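DUF305 domain-containing protein (Deinococcus radiodurans R1, PDB 3BT5) is of unknown function but folds as an all-helical DUF305 domain, a family grouped with the ferritin-like four-helix bundles. Local coordinates at residues A[7-13]-A[130-134]; A[19-23]-A[117-122]; A[33-37]-A[94-98]; A[108-112]-A[152-156]. All coordinates share one frame; numbering follows the deposited sequence.

Interaction 1. Residues A[7-13]-A[130-134]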
# COMPACT_ATOMS: atom_id res chain seq x y z
N PRO A 7 -21.47 -1.48 -19.20
CA PRO A 7 -20.74 -2.73 -19.43
C PRO A 7 -19.99 -3.18 -18.17
O PRO A 7 -19.44 -2.34 -17.45
CB PRO A 7 -19.75 -2.36 -20.54
CG PRO A 7 -19.53 -0.88 -20.38
CD PRO A 7 -20.80 -0.31 -19.79
N PRO A 8 -19.97 -4.49 -17.90
CA PRO A 8 -19.42 -4.96 -16.63
C PRO A 8 -17.89 -4.82 -16.59
O PRO A 8 -17.25 -4.75 -17.65
CB PRO A 8 -19.83 -6.44 -16.58
CG PRO A 8 -20.76 -6.66 -17.75
CD PRO A 8 -20.41 -5.60 -18.75
N ALA A 9 -17.33 -4.75 -15.38
CA ALA A 9 -15.88 -4.66 -15.22
C ALA A 9 -15.23 -5.91 -15.82
O ALA A 9 -15.76 -7.02 -15.68
CB ALA A 9 -15.53 -4.55 -13.76
N THR A 10 -14.09 -5.74 -16.48
CA THR A 10 -13.40 -6.88 -17.10
C THR A 10 -12.72 -7.73 -16.03
O THR A 10 -12.47 -7.26 -14.92
CB THR A 10 -12.31 -6.40 -18.10
OG1 THR A 10 -11.28 -5.75 -17.36
CG2 THR A 10 -12.88 -5.42 -19.14
N PRO A 11 -12.42 -8.99 -16.35
CA PRO A 11 -11.68 -9.80 -15.38
C PRO A 11 -10.35 -9.15 -14.93
O PRO A 11 -9.99 -9.22 -13.75
CB PRO A 11 -11.43 -11.11 -16.15
CG PRO A 11 -12.62 -11.19 -17.10
CD PRO A 11 -12.84 -9.76 -17.53
N GLN A 12 -9.65 -8.49 -15.85
CA GLN A 12 -8.42 -7.77 -15.47
C GLN A 12 -8.71 -6.63 -14.50
O GLN A 12 -7.95 -6.41 -13.54
CB GLN A 12 -7.71 -7.23 -16.72
CG GLN A 12 -6.51 -6.34 -16.42
CD GLN A 12 -5.92 -5.70 -17.69
OE1 GLN A 12 -6.64 -5.41 -18.66
NE2 GLN A 12 -4.62 -5.45 -17.66
N GLU A 13 -9.80 -5.88 -14.73
CA GLU A 13 -10.15 -4.80 -13.81
C GLU A 13 -10.55 -5.33 -12.44
O GLU A 13 -10.16 -4.77 -11.40
CB GLU A 13 -11.30 -3.95 -14.38
CG GLU A 13 -10.86 -3.13 -15.58
CD GLU A 13 -12.01 -2.46 -16.31
OE1 GLU A 13 -13.12 -3.03 -16.40
OE2 GLU A 13 -11.78 -1.35 -16.81
N ALA A 130 -9.26 1.70 -20.04
CA ALA A 130 -9.96 1.07 -18.93
C ALA A 130 -11.26 1.82 -18.63
O ALA A 130 -11.42 2.98 -19.00
CB ALA A 130 -9.06 1.03 -17.68
N ARG A 131 -12.18 1.12 -17.97
CA ARG A 131 -13.42 1.70 -17.45
C ARG A 131 -13.11 3.01 -16.70
O ARG A 131 -12.22 3.04 -15.89
CB ARG A 131 -14.01 0.68 -16.49
CG ARG A 131 -15.14 1.12 -15.65
CD ARG A 131 -15.58 -0.06 -14.77
NE ARG A 131 -16.99 0.05 -14.40
CZ ARG A 131 -17.97 -0.51 -15.09
NH1 ARG A 131 -17.70 -1.22 -16.18
NH2 ARG A 131 -19.22 -0.37 -14.69
N PRO A 132 -13.84 4.10 -17.00
CA PRO A 132 -13.49 5.41 -16.42
C PRO A 132 -13.20 5.44 -14.91
O PRO A 132 -12.21 6.06 -14.50
CB PRO A 132 -14.69 6.29 -16.79
CG PRO A 132 -15.16 5.70 -18.11
CD PRO A 132 -14.96 4.20 -17.95
N GLU A 133 -14.03 4.81 -14.09
CA GLU A 133 -13.81 4.86 -12.64
C GLU A 133 -12.54 4.13 -12.24
O GLU A 133 -11.90 4.49 -11.23
CB GLU A 133 -14.99 4.28 -11.88
CG GLU A 133 -15.30 2.81 -12.20
CD GLU A 133 -16.50 2.30 -11.42
OE1 GLU A 133 -16.87 2.96 -10.43
OE2 GLU A 133 -17.08 1.25 -11.78
N VAL A 134 -12.16 3.13 -13.03
CA VAL A 134 -10.93 2.40 -12.76
C VAL A 134 -9.75 3.26 -13.17
O VAL A 134 -8.77 3.35 -12.45
CB VAL A 134 -10.91 1.00 -13.44
CG1 VAL A 134 -9.55 0.31 -13.25
CG2 VAL A 134 -12.03 0.12 -12.87
O HOH W 1 -15.11 -2.28 -18.14
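Two helix N-termini meet here, and a capping box on one of them grips the other. Glu-13 lies across Arg-131, and its carboxylate bonds to both segments. Glu-13 OE2 accepts from Arg-131 N at 2.8 Å, met nearly end-on along the C-O bond. Glu-13 OE1 accepts from Thr-10 N at 2.9 Å, on the anti side and somewhat out of the carboxylate plane. Thr-10 OG1 in turn takes Glu-13 N at 3.0 Å, which closes the box. Arg-131 sits at the N-cap of helix 132-158. With CG anti to the backbone N (chi1 170°), its side chain runs extended past the carboxylate at about a right angle. The two flat groups are turned 85° apart, and Glu-13 OE1 stays 4.9 Å from Arg-131 NH1. That NH1 points toward Pro-7 O instead, but the modelled approach is doubtfully short. Arg-131 NE forms a salt bridge with Glu-133 OE2 at 2.9 Å. A water donates to Glu-13 OE1. Glu-133 also salt-bridges Arg-67 and accepts a hydrogen bond from Trp-68, both of helix 41-68. Trp-68 packs on Ala-9, Arg-131 and Val-134, so that helix closes over this end of helices 11-37 and 132-158.

Interaction 2. Residues A[19-23]-A[117-122]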
# COMPACT_ATOMS: atom_id res chain seq x y z
N HIS A 19 -6.65 -7.20 -5.98
CA HIS A 19 -5.26 -7.23 -5.54
C HIS A 19 -4.84 -5.95 -4.87
O HIS A 19 -4.11 -5.98 -3.85
CB HIS A 19 -4.34 -7.48 -6.70
CG HIS A 19 -4.31 -8.91 -7.14
ND1 HIS A 19 -3.67 -9.31 -8.30
CD2 HIS A 19 -4.82 -10.03 -6.58
CE1 HIS A 19 -3.79 -10.62 -8.42
NE2 HIS A 19 -4.49 -11.09 -7.40
N MET A 20 -5.26 -4.80 -5.41
CA MET A 20 -4.84 -3.54 -4.81
C MET A 20 -5.45 -3.34 -3.43
O MET A 20 -4.85 -2.73 -2.56
CB MET A 20 -5.18 -2.36 -5.72
CG MET A 20 -4.53 -1.09 -5.32
SD MET A 20 -2.72 -1.11 -5.30
CE MET A 20 -2.40 -1.36 -7.05
N LEU A 21 -6.66 -3.88 -3.22
CA LEU A 21 -7.29 -3.72 -1.91
C LEU A 21 -6.43 -4.46 -0.87
O LEU A 21 -6.18 -3.93 0.22
CB LEU A 21 -8.72 -4.24 -1.96
CG LEU A 21 -9.52 -4.19 -0.66
CD1 LEU A 21 -9.59 -2.79 -0.10
CD2 LEU A 21 -10.93 -4.73 -0.93
N GLN A 22 -5.98 -5.66 -1.19
CA GLN A 22 -5.13 -6.39 -0.26
C GLN A 22 -3.76 -5.73 -0.11
O GLN A 22 -3.15 -5.70 0.98
CB GLN A 22 -4.94 -7.82 -0.77
CG GLN A 22 -6.16 -8.70 -0.65
CD GLN A 22 -5.84 -10.13 -1.04
OE1 GLN A 22 -4.84 -10.70 -0.60
NE2 GLN A 22 -6.65 -10.69 -1.90
N HIS A 23 -3.24 -5.20 -1.21
CA HIS A 23 -1.94 -4.52 -1.19
C HIS A 23 -2.01 -3.30 -0.25
O HIS A 23 -1.16 -3.11 0.64
CB HIS A 23 -1.62 -4.10 -2.61
CG HIS A 23 -0.17 -3.85 -2.88
ND1 HIS A 23 0.47 -2.66 -2.59
CD2 HIS A 23 0.77 -4.65 -3.43
CE1 HIS A 23 1.74 -2.75 -2.94
NE2 HIS A 23 1.94 -3.95 -3.46
N GLY A 117 5.83 -1.17 -5.78
CA GLY A 117 5.07 -2.28 -6.38
C GLY A 117 3.67 -1.84 -6.77
O GLY A 117 3.17 -2.22 -7.84
N ALA A 118 3.03 -1.03 -5.92
CA ALA A 118 1.68 -0.51 -6.25
C ALA A 118 1.74 0.29 -7.55
O ALA A 118 0.89 0.13 -8.43
CB ALA A 118 1.10 0.34 -5.10
N VAL A 119 2.74 1.16 -7.69
CA VAL A 119 2.82 1.95 -8.92
C VAL A 119 2.98 1.02 -10.13
O VAL A 119 2.34 1.20 -11.18
CB VAL A 119 3.98 2.97 -8.83
CG1 VAL A 119 4.22 3.65 -10.20
CG2 VAL A 119 3.63 4.02 -7.79
N ALA A 120 3.83 0.02 -10.00
CA ALA A 120 4.12 -0.90 -11.10
C ALA A 120 2.90 -1.76 -11.50
O ALA A 120 2.74 -2.15 -12.66
CB ALA A 120 5.31 -1.77 -10.74
N MET A 121 2.03 -2.06 -10.53
CA MET A 121 0.76 -2.77 -10.78
C MET A 121 -0.25 -1.86 -11.48
O MET A 121 -1.13 -2.32 -12.21
CB MET A 121 0.17 -3.25 -9.44
CG MET A 121 1.04 -4.28 -8.71
SD MET A 121 0.66 -4.66 -6.99
CE MET A 121 -1.00 -5.34 -7.09
N THR A 122 -0.13 -0.57 -11.23
CA THR A 122 -1.17 0.35 -11.62
C THR A 122 -0.96 0.99 -12.98
O THR A 122 -1.93 1.25 -13.71
CB THR A 122 -1.36 1.39 -10.53
OG1 THR A 122 -1.67 0.70 -9.31
CG2 THR A 122 -2.48 2.31 -10.88
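Inside the four-helix bundle, Met-20 and His-23 of helix 11-37 face Ala-118 and Met-121 of helix 100-122. The segments run antiparallel at 171°, with axes 11.2 Å apart, and long side chains bridge the distance. Met-20 and Met-121 each have two modelled conformers; their contacts here hold for one. The sulfur-aromatic contact comes first. Met-121 SD sits 4.1 Å from the centroid of the His-23 ring, 37° off the ring normal, so the approach is oblique. CG of His-23 is anti to the backbone N (chi1 -159°), which carries the ring across to helix 100-122. Van der Waals contacts flank this pair. Ala-118 CB lies 3.8 Å from His-23 CE1, and Met-121 CE reaches back to His-19 CB at 4.0 Å. Met-20 SD makes an apolar contact with Ala-118 CB. His-23 NE2 is hydrogen-bonded to Met-84 O. The ring also meets that of His-114. With alanine at His-23, Met-84 O is likely to lose this partner and a gap to open beside the Met-121 sulfur. Helix 41-68 touches Met-20 through Met-61. Helix 132-158 covers Thr-122 through Ala-138 and Val-142. Within helix 100-122, Thr-122 OG1 donates to Ala-118 O at 2.8 Å.

Interaction 3. Residues A[33-37]-A[94-98]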
# COMPACT_ATOMS: atom_id res chain seq x y z
N PRO A 33 2.94 -0.86 13.95
CA PRO A 33 4.06 -0.88 14.90
C PRO A 33 4.79 0.46 15.06
O PRO A 33 5.38 0.71 16.12
CB PRO A 33 4.99 -1.97 14.35
CG PRO A 33 4.50 -2.28 12.99
CD PRO A 33 3.10 -1.85 12.86
N MET A 34 4.75 1.33 14.06
CA MET A 34 5.35 2.67 14.24
C MET A 34 4.57 3.50 15.22
O MET A 34 5.15 4.23 16.04
CB MET A 34 5.46 3.42 12.91
CG MET A 34 6.43 2.79 11.94
SD MET A 34 8.15 2.70 12.58
CE MET A 34 8.21 0.99 13.17
N LEU A 35 3.25 3.43 15.14
CA LEU A 35 2.42 4.20 16.07
C LEU A 35 2.55 3.62 17.47
O LEU A 35 2.47 4.35 18.47
CB LEU A 35 0.97 4.23 15.60
CG LEU A 35 0.87 4.94 14.26
CD1 LEU A 35 -0.48 4.73 13.59
CD2 LEU A 35 1.19 6.43 14.46
N GLU A 36 2.81 2.31 17.57
CA GLU A 36 3.00 1.66 18.87
C GLU A 36 4.36 1.95 19.49
O GLU A 36 4.46 2.15 20.71
CB GLU A 36 2.79 0.15 18.73
CG GLU A 36 3.06 -0.66 20.00
CD GLU A 36 2.06 -0.36 21.11
OE1 GLU A 36 0.95 0.13 20.79
OE2 GLU A 36 2.38 -0.61 22.29
N ARG A 37 5.41 1.99 18.66
CA ARG A 37 6.80 1.98 19.16
C ARG A 37 7.67 3.22 18.95
O ARG A 37 8.59 3.48 19.73
CB ARG A 37 7.55 0.79 18.53
CG ARG A 37 6.95 -0.56 18.82
CD ARG A 37 7.84 -1.68 18.22
NE ARG A 37 9.12 -1.81 18.96
CZ ARG A 37 10.28 -2.22 18.45
NH1 ARG A 37 10.42 -2.53 17.15
NH2 ARG A 37 11.33 -2.30 19.25
N GLY A 94 9.52 -7.85 11.91
CA GLY A 94 10.73 -7.11 12.28
C GLY A 94 10.39 -5.74 12.81
O GLY A 94 11.10 -5.22 13.66
N LEU A 95 9.30 -5.15 12.33
CA LEU A 95 8.93 -3.83 12.83
C LEU A 95 8.58 -3.83 14.31
O LEU A 95 8.63 -2.77 14.95
CB LEU A 95 7.80 -3.23 12.00
CG LEU A 95 8.10 -3.13 10.50
CD1 LEU A 95 6.92 -2.41 9.80
CD2 LEU A 95 9.44 -2.41 10.23
N SER A 96 8.20 -5.01 14.83
CA SER A 96 7.85 -5.13 16.23
C SER A 96 9.00 -5.63 17.10
O SER A 96 8.97 -5.45 18.32
CB SER A 96 6.66 -6.09 16.43
OG SER A 96 5.46 -5.53 15.92
N THR A 97 9.99 -6.28 16.49
CA THR A 97 11.04 -6.99 17.23
C THR A 97 12.40 -6.32 17.15
O THR A 97 13.23 -6.52 18.03
CB THR A 97 11.22 -8.45 16.71
OG1 THR A 97 11.68 -8.42 15.37
CG2 THR A 97 9.93 -9.28 16.79
N LEU A 98 12.68 -5.58 16.08
CA LEU A 98 14.00 -4.96 15.92
C LEU A 98 14.14 -3.77 16.87
O LEU A 98 13.14 -3.17 17.27
CB LEU A 98 14.16 -4.47 14.47
CG LEU A 98 14.26 -5.57 13.41
CD1 LEU A 98 14.17 -4.94 12.03
CD2 LEU A 98 15.59 -6.34 13.57
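Arg-37 NH1 reaches the end of helix 89-97 and donates to two backbone oxygens, Leu-95 O and Leu-98 O, each 2.8 Å away. Both acceptors lie in the guanidinium plane. Arg-37 NH2 also donates to Leu-98 O, so two nitrogens grip that one oxygen end-on. NH1 meets Leu-98 O in its carbonyl plane but stands above the plane of Leu-95 O, 50° out of it. Ser-96 O lies over one face of the guanidinium, offset toward the rim. The bend at chi3 (70°) turns the end of the arginine toward these carbonyls. Shortened to alanine, Arg-37 would probably leave Leu-95 O and Leu-98 O without their charged donor and free the helix end to shift. Beside the arginine, Pro-33 CG packs against Leu-95 CB at 3.6 Å. Pro-33 CB touches Ser-96 OG at 3.9 Å. Met-34 CE comes up to Leu-95 O at 4.2 Å. Further out, Val-100 and Ala-103 of helix 100-122 pack on Arg-37, and Phe-107 on Met-34. Val-43 and Ala-47 of helix 41-68 also touch Met-34. An arginine from a neighbouring helix thus binds carbonyls at the C-terminal end of helix 89-97, consistent with a favourable helix-dipole interaction.

Interaction 4. Residues A[108-112]-A[152-156]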
# COMPACT_ATOMS: atom_id res chain seq x y z
N LEU A 108 10.40 2.48 6.64
CA LEU A 108 10.49 3.34 5.46
C LEU A 108 10.92 2.52 4.24
O LEU A 108 10.33 2.66 3.17
CB LEU A 108 11.47 4.49 5.71
CG LEU A 108 10.96 5.42 6.80
CD1 LEU A 108 12.10 6.35 7.30
CD2 LEU A 108 9.78 6.25 6.31
N ARG A 109 11.94 1.66 4.39
CA ARG A 109 12.37 0.85 3.26
C ARG A 109 11.24 -0.06 2.77
O ARG A 109 11.04 -0.19 1.56
CB ARG A 109 13.61 0.04 3.63
CG ARG A 109 14.83 0.89 3.88
CD ARG A 109 16.01 -0.01 4.00
NE ARG A 109 16.01 -0.69 5.29
CZ ARG A 109 16.80 -0.35 6.31
NH1 ARG A 109 16.75 -1.01 7.45
NH2 ARG A 109 17.65 0.67 6.18
N LEU A 110 10.54 -0.70 3.69
CA LEU A 110 9.47 -1.60 3.30
C LEU A 110 8.33 -0.85 2.67
O LEU A 110 7.76 -1.31 1.68
CB LEU A 110 8.95 -2.40 4.51
CG LEU A 110 9.96 -3.40 5.11
CD1 LEU A 110 9.39 -3.96 6.40
CD2 LEU A 110 10.27 -4.54 4.11
N MET A 111 7.97 0.31 3.22
CA MET A 111 6.85 1.03 2.64
C MET A 111 7.21 1.62 1.28
O MET A 111 6.37 1.67 0.39
CB MET A 111 6.36 2.13 3.59
CG MET A 111 5.03 2.75 3.15
SD MET A 111 3.57 1.68 3.44
CE MET A 111 3.43 1.85 5.22
N ILE A 112 8.46 2.06 1.10
CA ILE A 112 8.87 2.49 -0.22
C ILE A 112 8.75 1.37 -1.25
O ILE A 112 8.20 1.57 -2.33
CB ILE A 112 10.31 3.08 -0.22
CG1 ILE A 112 10.34 4.43 0.51
CG2 ILE A 112 10.87 3.19 -1.66
CD1 ILE A 112 11.77 4.84 0.94
N MET A 152 8.96 9.70 1.95
CA MET A 152 9.67 8.68 2.70
C MET A 152 11.16 8.67 2.40
O MET A 152 11.97 8.44 3.29
CB MET A 152 9.05 7.31 2.44
CG MET A 152 7.67 7.20 3.05
SD MET A 152 7.02 5.50 2.93
CE MET A 152 6.64 5.42 1.18
N GLU A 153 11.53 8.89 1.14
CA GLU A 153 12.95 8.96 0.79
C GLU A 153 13.62 10.13 1.50
O GLU A 153 14.77 10.03 1.94
CB GLU A 153 13.14 9.08 -0.72
CG GLU A 153 12.71 7.82 -1.44
CD GLU A 153 12.73 7.93 -2.94
OE1 GLU A 153 12.53 9.05 -3.47
OE2 GLU A 153 12.90 6.88 -3.59
N GLY A 154 12.90 11.26 1.62
CA GLY A 154 13.45 12.42 2.32
C GLY A 154 13.63 12.11 3.80
O GLY A 154 14.67 12.45 4.41
N VAL A 155 12.63 11.47 4.41
CA VAL A 155 12.71 11.15 5.83
C VAL A 155 13.85 10.17 6.08
O VAL A 155 14.64 10.32 7.03
CB VAL A 155 11.37 10.55 6.36
CG1 VAL A 155 11.51 10.13 7.82
CG2 VAL A 155 10.25 11.58 6.18
N LEU A 156 13.95 9.13 5.24
CA LEU A 156 14.99 8.13 5.42
C LEU A 156 16.37 8.82 5.38
O LEU A 156 17.26 8.48 6.16
CB LEU A 156 14.87 7.04 4.35
CG LEU A 156 15.77 5.82 4.44
CD1 LEU A 156 15.58 5.09 5.76
CD2 LEU A 156 15.46 4.91 3.25
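Met-152 of helix 132-158 lies between Leu-108, Met-111 and Ile-112 of helix 100-122. It crosses Met-111 at about a right angle, with Met-152 SD 3.4 Å from Met-111 CG. Met-152 CE also touches Met-111 CG, at 3.7 Å. The chain is straight as far as SD, and the turn at chi3 (-73°) lays the methyl along helix 100-122, near Ile-112 N. Ile-112 passes Met-152 in the opposite direction, Ile-112 CG1 to Met-152 CB at 3.7 Å. Ile-112 CD1 goes on to Glu-153 CG, which it meets crosswise at 3.9 Å. Leu-108 divides its two methyls. Leu-108 CD2 rests on Met-152 CG at 4.0 Å. Leu-108 CD1 meets Val-155 CG1 at 3.9 Å, the two side chains about perpendicular, and also touches Leu-156 CD1. At the outer margin the aliphatic part of Arg-109 crosses Leu-156, CG against CD2; its polar end bonds to Gln-106. The segments are antiparallel at 161°, their axes 10.0 Å apart. Leu-46 of helix 41-68 covers Leu-108 and Met-152, and Ile-50 also Met-152. Ala-27 and Leu-30 of helix 11-37 cover Met-111, as expected in a four-helix bundle. The contact is wholly apolar, so shape fit and burial of methyl and thioether groups hold it, without directional bonds.

How the interactions relate
Three contacts join long helices of the bundle at different levels; interaction 3 ties the short helix 89-97 to helix 11-37. Interactions 1 and 3 lie at far ends, on opposite sides of the chain's centre, with their own centres about 38 Å apart. Helix 11-37 serves both, and interaction 2 uses it between them; the centre of interaction 2 is about 7 Å from the centre of the chain. Helix 100-122 takes part in interactions 2 and 4, whose centres are about 17 Å apart. Helix 132-158 likewise joins interaction 1 to interaction 4. Interactions 3 and 4 touch directly: Leu-95 CD2 packs on Leu-110 CD1 at 4.1 Å. Hydrogen bonds cross the two end contacts, while interactions 2 and 4 rest on side-chain packing.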